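Local coordinates for protein ribonuclease S-3 (PDB 1IQQ) that cleaves RNA as a T2-family endoribonuclease of the Japanese pear pistil and is responsible for gametophytic self-incompatibility, at residues 160-164 with 194-200. Sequence-based numbering, arbitrary orientation.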
loop_
_atom_site.group_PDB
_atom_site.type_symbol
_atom_site.label_atom_id
_atom_site.label_comp_id
_atom_site.label_asym_id
_atom_site.label_seq_id
_atom_site.Cartn_x
_atom_site.Cartn_y
_atom_site.Cartn_z
ATOM N N THR A 160 -0.530 25.217 0.918
ATOM C CA THR A 160 -1.311 25.202 2.114
ATOM C C THR A 160 -2.194 23.965 2.177
ATOM O O THR A 160 -2.995 23.861 3.090
ATOM C CB THR A 160 -2.241 26.431 2.191
ATOM O OG1 THR A 160 -2.986 26.563 0.970
ATOM C CG2 THR A 160 -1.427 27.710 2.365
ATOM N N THR A 161 -2.041 23.022 1.243
ATOM C CA THR A 161 -2.936 21.839 1.249
ATOM C C THR A 161 -2.184 20.557 1.677
ATOM O O THR A 161 -1.140 20.240 1.104
ATOM C CB THR A 161 -3.591 21.654 -0.186
ATOM O OG1 THR A 161 -4.251 20.379 -0.315
ATOM C CG2 THR A 161 -2.566 21.739 -1.237
ATOM N N THR A 162 -2.694 19.861 2.722
ATOM C CA THR A 162 -2.110 18.559 3.134
ATOM C C THR A 162 -3.059 17.506 2.542
ATOM O O THR A 162 -4.271 17.615 2.692
ATOM C CB THR A 162 -2.147 18.325 4.608
ATOM O OG1 THR A 162 -1.283 19.285 5.245
ATOM C CG2 THR A 162 -1.704 16.920 4.944
ATOM N N GLU A 163 -2.506 16.562 1.770
ATOM C CA GLU A 163 -3.365 15.477 1.250
ATOM C C GLU A 163 -2.926 14.087 1.683
ATOM O O GLU A 163 -1.744 13.812 1.949
ATOM C CB GLU A 163 -3.399 15.493 -0.230
ATOM C CG GLU A 163 -2.148 15.595 -0.818
ATOM C CD GLU A 163 -2.370 16.178 -2.229
ATOM O OE1 GLU A 163 -3.225 17.052 -2.380
ATOM O OE2 GLU A 163 -1.695 15.745 -3.131
ATOM N N LEU A 164 -3.932 13.221 1.795
ATOM C CA LEU A 164 -3.700 11.776 2.119
ATOM C C LEU A 164 -3.023 11.111 0.884
ATOM O O LEU A 164 -3.449 11.303 -0.263
ATOM C CB LEU A 164 -5.085 11.141 2.356
ATOM C CG LEU A 164 -5.095 9.650 2.641
ATOM C CD1 LEU A 164 -4.347 9.411 4.039
ATOM C CD2 LEU A 164 -6.553 9.171 2.740
ATOM N N PRO A 194 -1.550 15.243 9.839
ATOM C CA PRO A 194 -2.001 16.016 10.996
ATOM C C PRO A 194 -3.401 15.637 11.421
ATOM O O PRO A 194 -4.142 14.969 10.690
ATOM C CB PRO A 194 -1.929 17.433 10.480
ATOM C CG PRO A 194 -2.339 17.299 8.881
ATOM C CD PRO A 194 -1.630 15.992 8.548
ATOM N N THR A 195 -3.835 16.142 12.584
ATOM C CA THR A 195 -5.158 15.763 13.076
ATOM C C THR A 195 -6.340 16.308 12.297
ATOM O O THR A 195 -7.423 15.721 12.375
ATOM C CB THR A 195 -5.293 16.089 14.588
ATOM O OG1 THR A 195 -5.217 17.496 14.731
ATOM C CG2 THR A 195 -4.192 15.443 15.413
ATOM N N ASN A 196 -6.181 17.380 11.534
ATOM C CA ASN A 196 -7.280 17.939 10.827
ATOM C C ASN A 196 -6.839 18.492 9.489
ATOM O O ASN A 196 -5.627 18.652 9.218
ATOM C CB ASN A 196 -7.938 19.025 11.711
ATOM C CG ASN A 196 -9.340 19.337 11.266
ATOM O OD1 ASN A 196 -10.009 18.488 10.662
ATOM N ND2 ASN A 196 -9.817 20.530 11.572
ATOM N N ASN A 197 -7.844 18.700 8.623
ATOM C CA ASN A 197 -7.633 19.252 7.302
ATOM C C ASN A 197 -6.820 18.446 6.342
ATOM O O ASN A 197 -5.984 18.969 5.630
ATOM C CB ASN A 197 -7.101 20.676 7.443
ATOM C CG ASN A 197 -8.131 21.567 8.054
ATOM O OD1 ASN A 197 -9.321 21.518 7.675
ATOM N ND2 ASN A 197 -7.717 22.381 9.049
ATOM N N ILE A 198 -7.066 17.136 6.334
ATOM C CA ILE A 198 -6.431 16.257 5.356
ATOM C C ILE A 198 -7.345 16.173 4.134
ATOM O O ILE A 198 -8.500 15.805 4.252
ATOM C CB ILE A 198 -6.286 14.840 5.955
ATOM C CG1 ILE A 198 -5.314 14.869 7.166
ATOM C CG2 ILE A 198 -5.809 13.846 4.850
ATOM C CD1 ILE A 198 -5.310 13.600 7.962
ATOM N N LYS A 199 -6.834 16.507 2.967
ATOM C CA LYS A 199 -7.656 16.425 1.770
ATOM C C LYS A 199 -7.713 15.003 1.173
ATOM O O LYS A 199 -6.706 14.359 1.024
ATOM C CB LYS A 199 -7.095 17.364 0.656
ATOM C CG LYS A 199 -7.859 17.283 -0.645
ATOM C CD LYS A 199 -7.193 18.199 -1.707
ATOM C CE LYS A 199 -7.840 17.917 -3.087
ATOM N NZ LYS A 199 -7.465 18.976 -4.077
ATOM N N TYR A 200 -8.954 14.577 0.894
ATOM C CA TYR A 200 -9.173 13.328 0.144
ATOM C C TYR A 200 -10.555 13.494 -0.505
ATOM O O TYR A 200 -11.564 13.752 0.192
ATOM C CB TYR A 200 -9.131 12.090 1.066
ATOM C CG TYR A 200 -9.532 10.816 0.349
ATOM C CD1 TYR A 200 -8.688 10.224 -0.590
ATOM C CD2 TYR A 200 -10.759 10.224 0.575
ATOM C CE1 TYR A 200 -9.050 9.074 -1.268
ATOM C CE2 TYR A 200 -11.167 9.099 -0.116
ATOM C CZ TYR A 200 -10.302 8.505 -1.039
ATOM O OH TYR A 200 -10.655 7.309 -1.654
ATOM O OXT TYR A 200 -10.583 13.285 -1.757
HETATM O O HOH W 1 -5.412 20.667 3.383
HETATM O O HOH W 2 -5.700 12.845 -1.038
#
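A short parallel strand pairing joins the C-terminal end of the chain to the start of strand 161-171 in the RNase T2 sheet. Along 194-200, Pro194 comes first, its CD 3.7 Å from Thr162 CG2, an apolar touch in the loop that leads into strand 198-199. Asn197 and Ile198, both opposite Arg133 of the antiparallel strand 132-133, form a G1 beta bulge; Asn197 has the left-handed phi/psi of 64/42° expected at its first position. Water 1 bridges here, accepting from Thr162 N and donating to Asn197 O, both at 2.9 Å. Ile198 CG2 packs 3.7 Å from Leu164 CB, on the side of the sheet covered by helix 135-143. Lys199 then straddles Glu163: its N donates to Thr162 O (2.8 Å, 171°), and its O accepts from Leu164 N (3.1 Å, 169°), near-linear bonds that define the parallel register. Tyr200, whose ring meets Tyr10 edge-to-face, brings CD1 within 4.1 Å of Leu164 CD2. Beside it, water 2 donates to Lys199 O at 2.7 Å and Leu164 O at 2.8 Å.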